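PDB 3CNH: hydrolase family protein from Deinococcus radiodurans R1, which probably acts as a phosphatase, as a member of the haloacid dehalogenase-like hydrolase superfamily. Local coordinates for residues A[158-168]-A[177-185]; A[104-115]-A[127-135]. One frame throughout, in Å; residues are numbered along the deposited sequence.

Overall arrangement
Both contacts belong to one five-stranded parallel sheet, with strand order 131-133, 103-108, 6-9, 161-165, 180-183. Contact 2 comes first along the chain and is complete before contact 1 begins; each closes a beta-alpha-beta unit on its own flank of the central strand 6-9, contact 2 through helix 112-122 and contact 1 through helix 168-176. Their centres lie about 16 Å apart, and they meet where M163 CE packs 3.6 Å from L107 O. Contact 1 brings D166 to the sodium ion and contact 2 brings N109 to the bound phosphate, so the strand ends of both units probably frame one active-site cleft, as in other haloacid dehalogenase-like enzymes.

Contact 1: residues A[158-168]-A[177-185]; sequences PEEAVMVDDRL and VGMHAVQCV. With NA (sodium ion), chain C.
Q183 reaches D166 because its CG stands anti to the backbone N (chi1 -168°) and the chain beyond runs extended, carrying the amide past the end of the opposing strand. Q183 NE2 donates to D166 O at 3.1 Å, coming from above the carbonyl plane although the oxygen stays close to the plane of the glutamine amide. A water that donates to both D166 O and C184 O adds a second tie between the chain segments here, and Q183 OE1 rests 4.0 Å from L168 CD1. A leucine in place of Q183 would probably cost D166 O its amide donor and leave the loop that carries the sodium ligand less firmly tied to this strand.

At the other end, M179 bends at chi3 (80°) and tucks its CE beside M163 CB, 3.9 Å away, with A161 CB equally near. The H180 ring turns an edge toward E159 O, and one water joins that oxygen to H180 NE2. Between these ends the strands run parallel: V182 N to M163 O, at 2.8 Å, lies almost on the C=O axis, whereas D165 N to V182 O stretches to 3.4 Å and is weak.

D166 OD1 binds the sodium ion at 2.3 Å, with D10 and G12 also ligands. Just before it, D165 OD1 takes the backbone N-H of R167 at 2.8 Å in an Asx turn, while OD2 forms a salt bridge with K141. The consecutive aspartates are consistent with the acidic motif IV of this superfamily.

Strand 180-183 is one of the sheet's two edge strands within this chain. Strand 161-165 lies between it and strand 6-9, while the crossover helix 168-176 covers M163, A181 and Q183, and helix 144-154 packs on P158 and A161.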
loop_
_atom_site.group_PDB
_atom_site.type_symbol
_atom_site.label_atom_id
_atom_site.label_comp_id
_atom_site.label_asym_id
_atom_site.label_seq_id
_atom_site.Cartn_x
_atom_site.Cartn_y
_atom_site.Cartn_z
ATOM N N PRO A 158 -13.464 -8.560 -14.236
ATOM C CA PRO A 158 -12.530 -7.433 -14.402
ATOM C C PRO A 158 -13.214 -6.123 -14.738
ATOM O O PRO A 158 -12.891 -5.094 -14.168
ATOM C CB PRO A 158 -11.615 -7.896 -15.536
ATOM C CG PRO A 158 -11.594 -9.394 -15.394
ATOM C CD PRO A 158 -12.996 -9.782 -14.894
ATOM N N GLU A 159 -14.209 -6.183 -15.603
ATOM C CA GLU A 159 -14.892 -4.965 -16.091
ATOM C C GLU A 159 -15.841 -4.360 -15.087
ATOM O O GLU A 159 -16.375 -3.266 -15.292
ATOM C CB GLU A 159 -15.595 -5.211 -17.419
ATOM C CG GLU A 159 -14.574 -5.457 -18.493
ATOM C CD GLU A 159 -15.191 -5.676 -19.858
ATOM O OE1 GLU A 159 -16.422 -5.634 -19.981
ATOM O OE2 GLU A 159 -14.432 -5.866 -20.804
ATOM N N GLU A 160 -16.015 -5.077 -13.992
ATOM C CA GLU A 160 -16.889 -4.629 -12.901
ATOM C C GLU A 160 -16.078 -4.030 -11.770
ATOM O O GLU A 160 -16.597 -3.741 -10.690
ATOM C CB GLU A 160 -17.651 -5.818 -12.307
ATOM C CG GLU A 160 -18.682 -6.433 -13.224
ATOM C CD GLU A 160 -19.328 -7.676 -12.617
ATOM O OE1 GLU A 160 -18.688 -8.456 -11.835
ATOM O OE2 GLU A 160 -20.507 -7.862 -12.940
ATOM N N ALA A 161 -14.789 -3.914 -12.021
ATOM C CA ALA A 161 -13.867 -3.411 -10.998
ATOM C C ALA A 161 -13.066 -2.212 -11.451
ATOM O O ALA A 161 -12.763 -2.041 -12.629
ATOM C CB ALA A 161 -12.873 -4.525 -10.596
ATOM N N VAL A 162 -12.732 -1.383 -10.469
ATOM C CA VAL A 162 -11.835 -0.245 -10.695
ATOM C C VAL A 162 -10.705 -0.266 -9.681
ATOM O O VAL A 162 -10.950 -0.380 -8.494
ATOM C CB VAL A 162 -12.538 1.120 -10.558
ATOM C CG1 VAL A 162 -11.594 2.257 -10.971
ATOM C CG2 VAL A 162 -13.820 1.174 -11.405
HETATM N N MSE A 163 -9.484 -0.169 -10.197
HETATM C CA MSE A 163 -8.248 -0.024 -9.425
HETATM C C MSE A 163 -7.836 1.445 -9.356
HETATM O O MSE A 163 -7.829 2.163 -10.367
HETATM C CB MSE A 163 -7.097 -0.790 -10.093
HETATM C CG MSE A 163 -5.741 -0.634 -9.437
HETATM SE SE MSE A 163 -5.731 -1.664 -7.782
HETATM C CE MSE A 163 -4.175 -0.762 -6.892
ATOM N N VAL A 164 -7.508 1.879 -8.135
ATOM C CA VAL A 164 -7.026 3.226 -7.871
ATOM C C VAL A 164 -5.594 3.133 -7.331
ATOM O O VAL A 164 -5.359 2.541 -6.270
ATOM C CB VAL A 164 -7.897 3.959 -6.836
ATOM C CG1 VAL A 164 -7.324 5.342 -6.548
ATOM C CG2 VAL A 164 -9.417 4.040 -7.297
ATOM N N ASP A 165 -4.658 3.716 -8.061
ATOM C CA ASP A 165 -3.209 3.640 -7.688
ATOM C C ASP A 165 -2.547 4.926 -8.093
ATOM O O ASP A 165 -2.981 5.571 -9.023
ATOM C CB ASP A 165 -2.546 2.452 -8.375
ATOM C CG ASP A 165 -1.242 2.006 -7.698
ATOM O OD1 ASP A 165 -0.181 2.688 -7.865
ATOM O OD2 ASP A 165 -1.286 0.923 -7.072
ATOM N N ASP A 166 -1.449 5.285 -7.434
ATOM C CA ASP A 166 -0.767 6.531 -7.822
ATOM C C ASP A 166 0.273 6.338 -8.884
ATOM O O ASP A 166 0.773 7.310 -9.424
ATOM C CB ASP A 166 -0.165 7.335 -6.662
ATOM C CG ASP A 166 0.892 6.617 -5.912
ATOM O OD1 ASP A 166 0.832 5.381 -5.822
ATOM O OD2 ASP A 166 1.746 7.303 -5.341
ATOM N N ARG A 167 0.601 5.075 -9.162
ATOM C CA ARG A 167 1.630 4.763 -10.163
ATOM C C ARG A 167 1.011 4.284 -11.476
ATOM O O ARG A 167 0.269 3.309 -11.502
ATOM C CB ARG A 167 2.593 3.691 -9.624
ATOM C CG ARG A 167 3.262 4.092 -8.329
ATOM C CD ARG A 167 4.233 3.011 -7.822
ATOM N NE ARG A 167 4.558 3.155 -6.396
ATOM C CZ ARG A 167 5.725 3.592 -5.943
ATOM N NH1 ARG A 167 6.691 3.888 -6.789
ATOM N NH2 ARG A 167 5.926 3.699 -4.639
ATOM N N LEU A 168 1.430 4.927 -12.560
ATOM C CA LEU A 168 0.966 4.592 -13.900
ATOM C C LEU A 168 1.226 3.118 -14.222
ATOM O O LEU A 168 0.386 2.466 -14.807
ATOM C CB LEU A 168 1.614 5.461 -14.954
ATOM C CG LEU A 168 1.188 5.188 -16.393
ATOM C CD1 LEU A 168 -0.302 5.463 -16.639
ATOM C CD2 LEU A 168 2.096 6.034 -17.289
ATOM N N VAL A 177 -5.263 -6.638 -17.328
ATOM C CA VAL A 177 -6.031 -7.846 -16.909
ATOM C C VAL A 177 -7.529 -7.646 -17.101
ATOM O O VAL A 177 -8.348 -8.522 -16.823
ATOM C CB VAL A 177 -5.725 -8.351 -15.479
ATOM C CG1 VAL A 177 -4.170 -8.557 -15.307
ATOM C CG2 VAL A 177 -6.323 -7.454 -14.398
ATOM N N GLY A 178 -7.869 -6.471 -17.612
ATOM C CA GLY A 178 -9.251 -6.133 -17.939
ATOM C C GLY A 178 -10.010 -5.230 -16.991
ATOM O O GLY A 178 -11.194 -4.972 -17.178
HETATM N N MSE A 179 -9.345 -4.785 -15.954
HETATM C CA MSE A 179 -9.960 -3.892 -14.956
HETATM C C MSE A 179 -10.011 -2.461 -15.456
HETATM O O MSE A 179 -9.230 -2.055 -16.321
HETATM C CB MSE A 179 -9.157 -3.874 -13.627
HETATM C CG MSE A 179 -9.156 -5.194 -12.896
HETATM SE SE MSE A 179 -7.944 -5.104 -11.425
HETATM C CE MSE A 179 -8.971 -4.199 -10.169
ATOM N N HIS A 180 -10.969 -1.709 -14.927
ATOM C CA HIS A 180 -10.880 -0.272 -15.064
ATOM C C HIS A 180 -9.840 0.187 -14.063
ATOM O O HIS A 180 -9.539 -0.488 -13.088
ATOM C CB HIS A 180 -12.192 0.395 -14.748
ATOM C CG HIS A 180 -13.271 0.028 -15.705
ATOM N ND1 HIS A 180 -13.325 0.540 -16.984
ATOM C CD2 HIS A 180 -14.334 -0.805 -15.581
ATOM C CE1 HIS A 180 -14.378 0.037 -17.608
ATOM N NE2 HIS A 180 -15.000 -0.790 -16.785
ATOM N N ALA A 181 -9.257 1.346 -14.330
ATOM C CA ALA A 181 -8.264 1.903 -13.413
ATOM C C ALA A 181 -8.179 3.404 -13.597
ATOM O O ALA A 181 -8.437 3.936 -14.675
ATOM C CB ALA A 181 -6.879 1.251 -13.628
ATOM N N VAL A 182 -7.932 4.061 -12.485
ATOM C CA VAL A 182 -7.681 5.501 -12.448
ATOM C C VAL A 182 -6.427 5.802 -11.659
ATOM O O VAL A 182 -6.258 5.278 -10.566
ATOM C CB VAL A 182 -8.815 6.259 -11.744
ATOM C CG1 VAL A 182 -8.512 7.756 -11.756
ATOM C CG2 VAL A 182 -10.167 5.980 -12.462
ATOM N N GLN A 183 -5.557 6.618 -12.232
ATOM C CA GLN A 183 -4.362 7.077 -11.538
ATOM C C GLN A 183 -4.716 8.204 -10.581
ATOM O O GLN A 183 -5.246 9.218 -10.980
ATOM C CB GLN A 183 -3.300 7.576 -12.497
ATOM C CG GLN A 183 -1.961 7.773 -11.817
ATOM C CD GLN A 183 -0.868 8.195 -12.771
ATOM O OE1 GLN A 183 -1.100 8.305 -13.977
ATOM N NE2 GLN A 183 0.345 8.411 -12.251
ATOM N N CYS A 184 -4.434 8.010 -9.310
ATOM C CA CYS A 184 -4.757 9.010 -8.287
ATOM C C CYS A 184 -3.710 10.113 -8.255
ATOM O O CYS A 184 -2.517 9.842 -7.994
ATOM C CB CYS A 184 -4.843 8.365 -6.905
ATOM S SG CYS A 184 -5.238 9.569 -5.589
ATOM N N VAL A 185 -4.140 11.300 -8.653
ATOM C CA VAL A 185 -3.316 12.511 -8.626
ATOM C C VAL A 185 -3.768 13.374 -7.452
ATOM O O VAL A 185 -2.971 13.812 -6.630
ATOM C CB VAL A 185 -3.427 13.296 -9.921
ATOM C CG1 VAL A 185 -2.707 14.636 -9.803
ATOM C CG2 VAL A 185 -2.804 12.454 -11.049
HETATM NA NA NA C . 1.159 3.738 -4.232
HETATM O O HOH W 1 -17.627 -1.416 -17.210
HETATM O O HOH W 2 1.781 2.359 -5.901
HETATM O O HOH W 3 -0.218 9.833 -9.321
HETATM O O HOH W 4 3.197 4.721 -3.648
#

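Contact 2: residues A[104-115]-A[127-135]. With PO4 (phosphate ion), chain D.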
loop_
_atom_site.group_PDB
_atom_site.type_symbol
_atom_site.label_atom_id
_atom_site.label_comp_id
_atom_site.label_asym_id
_atom_site.label_seq_id
_atom_site.Cartn_x
_atom_site.Cartn_y
_atom_site.Cartn_z
HETATM N N MSE A 104 -15.547 -2.005 -1.274
HETATM C CA MSE A 104 -14.182 -1.592 -1.556
HETATM C C MSE A 104 -13.185 -2.422 -0.774
HETATM O O MSE A 104 -13.441 -2.874 0.336
HETATM C CB MSE A 104 -14.025 -0.092 -1.262
HETATM C CG MSE A 104 -15.170 0.726 -1.813
HETATM SE SE MSE A 104 -14.848 2.648 -1.873
HETATM C CE MSE A 104 -14.015 2.785 -0.124
ATOM N N TYR A 105 -12.015 -2.572 -1.372
ATOM C CA TYR A 105 -10.961 -3.439 -0.843
ATOM C C TYR A 105 -9.608 -2.795 -1.092
ATOM O O TYR A 105 -9.476 -1.972 -1.989
ATOM C CB TYR A 105 -10.986 -4.781 -1.611
ATOM C CG TYR A 105 -12.347 -5.431 -1.709
ATOM C CD1 TYR A 105 -13.222 -5.100 -2.717
ATOM C CD2 TYR A 105 -12.759 -6.364 -0.780
ATOM C CE1 TYR A 105 -14.497 -5.667 -2.771
ATOM C CE2 TYR A 105 -13.995 -6.963 -0.839
ATOM C CZ TYR A 105 -14.877 -6.614 -1.845
ATOM O OH TYR A 105 -16.144 -7.189 -1.900
ATOM N N SER A 106 -8.622 -3.129 -0.266
ATOM C CA SER A 106 -7.252 -2.680 -0.596
ATOM C C SER A 106 -6.639 -3.686 -1.528
ATOM O O SER A 106 -6.953 -4.890 -1.512
ATOM C CB SER A 106 -6.321 -2.480 0.626
ATOM O OG SER A 106 -5.725 -3.699 1.051
ATOM N N LEU A 107 -5.700 -3.174 -2.302
ATOM C CA LEU A 107 -4.821 -4.014 -3.141
ATOM C C LEU A 107 -3.493 -3.272 -3.097
ATOM O O LEU A 107 -3.318 -2.250 -3.760
ATOM C CB LEU A 107 -5.360 -4.189 -4.564
ATOM C CG LEU A 107 -4.601 -5.225 -5.381
ATOM C CD1 LEU A 107 -4.855 -6.649 -4.837
ATOM C CD2 LEU A 107 -4.937 -5.207 -6.874
ATOM N N ASN A 108 -2.622 -3.718 -2.206
ATOM C CA ASN A 108 -1.460 -2.910 -1.838
ATOM C C ASN A 108 -0.283 -3.705 -1.410
ATOM O O ASN A 108 -0.403 -4.877 -1.033
ATOM C CB ASN A 108 -1.835 -1.955 -0.681
ATOM C CG ASN A 108 -2.034 -2.680 0.658
ATOM O OD1 ASN A 108 -2.904 -3.546 0.800
ATOM N ND2 ASN A 108 -1.226 -2.302 1.660
ATOM N N ASN A 109 0.869 -3.076 -1.585
ATOM C CA ASN A 109 2.152 -3.668 -1.172
ATOM C C ASN A 109 2.626 -3.085 0.148
ATOM O O ASN A 109 2.853 -1.884 0.277
ATOM C CB ASN A 109 3.242 -3.386 -2.200
ATOM C CG ASN A 109 2.974 -4.018 -3.576
ATOM O OD1 ASN A 109 2.092 -4.891 -3.736
ATOM N ND2 ASN A 109 3.806 -3.619 -4.577
ATOM N N GLU A 110 2.855 -3.967 1.109
ATOM C CA GLU A 110 3.274 -3.528 2.432
ATOM C C GLU A 110 3.593 -4.707 3.305
ATOM O O GLU A 110 2.936 -5.734 3.231
ATOM C CB GLU A 110 2.163 -2.764 3.141
ATOM C CG GLU A 110 2.635 -1.849 4.282
ATOM C CD GLU A 110 3.377 -0.633 3.747
ATOM O OE1 GLU A 110 2.727 0.216 3.127
ATOM O OE2 GLU A 110 4.609 -0.535 3.937
ATOM N N GLY A 111 4.674 -4.565 4.071
ATOM C CA GLY A 111 4.986 -5.536 5.097
ATOM C C GLY A 111 3.834 -5.624 6.092
ATOM O O GLY A 111 3.084 -4.677 6.313
ATOM N N ARG A 112 3.730 -6.779 6.729
ATOM C CA ARG A 112 2.609 -7.052 7.643
ATOM C C ARG A 112 2.491 -6.072 8.805
ATOM O O ARG A 112 1.414 -5.555 9.095
ATOM C CB ARG A 112 2.713 -8.485 8.199
ATOM C CG ARG A 112 1.601 -8.893 9.158
ATOM C CD ARG A 112 1.957 -10.257 9.775
ATOM N NE ARG A 112 1.181 -10.596 10.968
ATOM C CZ ARG A 112 -0.095 -10.972 10.975
ATOM N NH1 ARG A 112 -0.806 -10.998 9.858
ATOM N NH2 ARG A 112 -0.684 -11.276 12.124
ATOM N N ASP A 113 3.605 -5.845 9.487
ATOM C CA ASP A 113 3.551 -5.027 10.689
ATOM C C ASP A 113 3.144 -3.579 10.399
ATOM O O ASP A 113 2.201 -3.037 11.032
ATOM C CB ASP A 113 4.857 -5.148 11.478
ATOM C CG ASP A 113 5.107 -6.567 11.976
ATOM O OD1 ASP A 113 4.177 -7.237 12.485
ATOM O OD2 ASP A 113 6.246 -7.013 11.828
ATOM N N LEU A 114 3.762 -2.978 9.404
ATOM C CA LEU A 114 3.406 -1.593 9.031
ATOM C C LEU A 114 2.001 -1.557 8.486
ATOM O O LEU A 114 1.249 -0.638 8.751
ATOM C CB LEU A 114 4.339 -0.935 8.013
ATOM C CG LEU A 114 5.686 -0.420 8.512
ATOM C CD1 LEU A 114 6.456 0.252 7.352
ATOM C CD2 LEU A 114 5.511 0.520 9.671
ATOM N N ASN A 115 1.639 -2.570 7.736
ATOM C CA ASN A 115 0.270 -2.619 7.149
ATOM C C ASN A 115 -0.786 -2.561 8.245
ATOM O O ASN A 115 -1.717 -1.752 8.237
ATOM C CB ASN A 115 0.061 -3.901 6.317
ATOM C CG ASN A 115 -1.124 -3.789 5.371
ATOM O OD1 ASN A 115 -1.259 -2.794 4.617
ATOM N ND2 ASN A 115 -1.956 -4.833 5.361
ATOM N N PHE A 127 -13.943 1.390 5.993
ATOM C CA PHE A 127 -14.441 1.547 4.615
ATOM C C PHE A 127 -13.886 0.549 3.596
ATOM O O PHE A 127 -14.379 0.479 2.466
ATOM C CB PHE A 127 -14.289 2.995 4.134
ATOM C CG PHE A 127 -12.868 3.489 4.105
ATOM C CD1 PHE A 127 -12.094 3.331 2.984
ATOM C CD2 PHE A 127 -12.320 4.137 5.200
ATOM C CE1 PHE A 127 -10.782 3.795 2.961
ATOM C CE2 PHE A 127 -11.031 4.606 5.179
ATOM C CZ PHE A 127 -10.255 4.432 4.059
ATOM N N LEU A 128 -12.888 -0.228 4.011
ATOM C CA LEU A 128 -12.338 -1.289 3.177
ATOM C C LEU A 128 -12.707 -2.606 3.857
ATOM O O LEU A 128 -12.386 -2.843 5.034
ATOM C CB LEU A 128 -10.821 -1.171 2.965
ATOM C CG LEU A 128 -10.363 0.157 2.358
ATOM C CD1 LEU A 128 -8.820 0.258 2.282
ATOM C CD2 LEU A 128 -11.063 0.381 0.999
ATOM N N LEU A 129 -13.299 -3.489 3.060
ATOM C CA LEU A 129 -13.884 -4.754 3.533
ATOM C C LEU A 129 -12.868 -5.868 3.697
ATOM O O LEU A 129 -13.069 -6.813 4.430
ATOM C CB LEU A 129 -15.043 -5.185 2.609
ATOM C CG LEU A 129 -16.118 -4.115 2.388
ATOM C CD1 LEU A 129 -17.048 -4.636 1.329
ATOM C CD2 LEU A 129 -16.840 -3.752 3.704
ATOM N N ALA A 130 -11.785 -5.765 2.951
ATOM C CA ALA A 130 -10.694 -6.727 3.035
ATOM C C ALA A 130 -9.453 -6.067 2.498
ATOM O O ALA A 130 -9.528 -5.096 1.744
ATOM C CB ALA A 130 -10.982 -8.034 2.319
ATOM N N PHE A 131 -8.333 -6.627 2.883
ATOM C CA PHE A 131 -7.047 -6.054 2.569
ATOM C C PHE A 131 -6.195 -7.064 1.820
ATOM O O PHE A 131 -5.591 -7.929 2.425
ATOM C CB PHE A 131 -6.345 -5.594 3.848
ATOM C CG PHE A 131 -7.023 -4.418 4.504
ATOM C CD1 PHE A 131 -8.123 -4.605 5.315
ATOM C CD2 PHE A 131 -6.579 -3.133 4.245
ATOM C CE1 PHE A 131 -8.765 -3.522 5.885
ATOM C CE2 PHE A 131 -7.199 -2.031 4.796
ATOM C CZ PHE A 131 -8.335 -2.219 5.596
ATOM N N PHE A 132 -6.182 -6.924 0.500
ATOM C CA PHE A 132 -5.435 -7.843 -0.376
ATOM C C PHE A 132 -4.024 -7.292 -0.487
ATOM O O PHE A 132 -3.644 -6.620 -1.434
ATOM C CB PHE A 132 -6.143 -7.988 -1.726
ATOM C CG PHE A 132 -7.581 -8.411 -1.591
ATOM C CD1 PHE A 132 -7.955 -9.398 -0.721
ATOM C CD2 PHE A 132 -8.551 -7.803 -2.360
ATOM C CE1 PHE A 132 -9.309 -9.780 -0.592
ATOM C CE2 PHE A 132 -9.913 -8.200 -2.250
ATOM C CZ PHE A 132 -10.282 -9.166 -1.347
ATOM N N THR A 133 -3.288 -7.592 0.564
ATOM C CA THR A 133 -1.961 -7.048 0.796
ATOM C C THR A 133 -0.867 -8.049 0.451
ATOM O O THR A 133 -0.981 -9.250 0.723
ATOM C CB THR A 133 -1.816 -6.606 2.236
ATOM O OG1 THR A 133 -2.880 -5.701 2.588
ATOM C CG2 THR A 133 -0.438 -5.956 2.471
ATOM N N SER A 134 0.210 -7.528 -0.114
ATOM C CA SER A 134 1.315 -8.388 -0.575
ATOM C C SER A 134 1.844 -9.361 0.460
ATOM O O SER A 134 2.175 -10.497 0.148
ATOM C CB SER A 134 2.495 -7.543 -1.081
ATOM O OG SER A 134 2.939 -6.643 -0.071
ATOM N N SER A 135 1.952 -8.877 1.681
ATOM C CA SER A 135 2.551 -9.662 2.791
ATOM C C SER A 135 1.635 -10.777 3.253
ATOM O O SER A 135 2.065 -11.727 3.890
ATOM C CB SER A 135 3.000 -8.754 3.921
ATOM O OG SER A 135 1.938 -7.935 4.391
HETATM P P PO4 D . 1.134 0.539 -1.642
HETATM O O1 PO4 D . 0.874 -0.544 -2.585
HETATM O O2 PO4 D . 1.324 1.853 -2.408
HETATM O O3 PO4 D . 0.166 0.657 -0.455
HETATM O O4 PO4 D . 2.503 0.394 -0.977
HETATM O O HOH W 5 -16.632 -0.893 1.302
#
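Y105 and F132 lie side by side and point the same way, their ring planes 16° apart but slid so far that the centroids are 5.5 Å apart and the rings barely overlap. F132 CE2 reaches Y105 CB, at 3.6 Å, and the neighbouring border of the tyrosine ring; contact is limited to these margins. A130 CB meets the tyrosine ring at its edge, and L107 CD1 comes across to F132 CB. M104 bends at chi3 and brings its CE to the edge of the F127 ring, 3.7 Å from CD1. Strands 103-108 and 131-133 pair in parallel, S106 bonding A130 O through its N and F132 N through its O.

The polar end is organised round N108, whose CG sits between the backbone N and the carbonyl carbon (chi1 71°), bringing the amide within bonding distance of S106, T133 and N115. N108 OD1 accepts two hydroxyls from opposite faces of its plane: T133 OG1 at 2.8 Å and S106 OG. On its other branch, N108 ND2 donates to N115 OD1 at 3.0 Å, and N115 ND2 returns a weak bond to T133 OG1. With both branches held, the amide is fixed in rotation.

S134 and S135, which follow T133, grip the loop after strand 103-108. S134 OG accepts from E110 N at 2.9 Å and also bonds E51 O, while S135 OG donates to E110 O at 2.7 Å, in the carbonyl plane. N109 ND2 bonds K141 O.

The backbone N of N109 points almost straight at a phosphate oxygen, which it bonds; G12 N and K141 NZ hold the same anion. The end of strand 103-108 probably corresponds to motif II of the haloacid dehalogenase-like fold, where the family usually has a serine or threonine; here N108 takes that place, and the phosphate probably marks the substrate phosphoryl site.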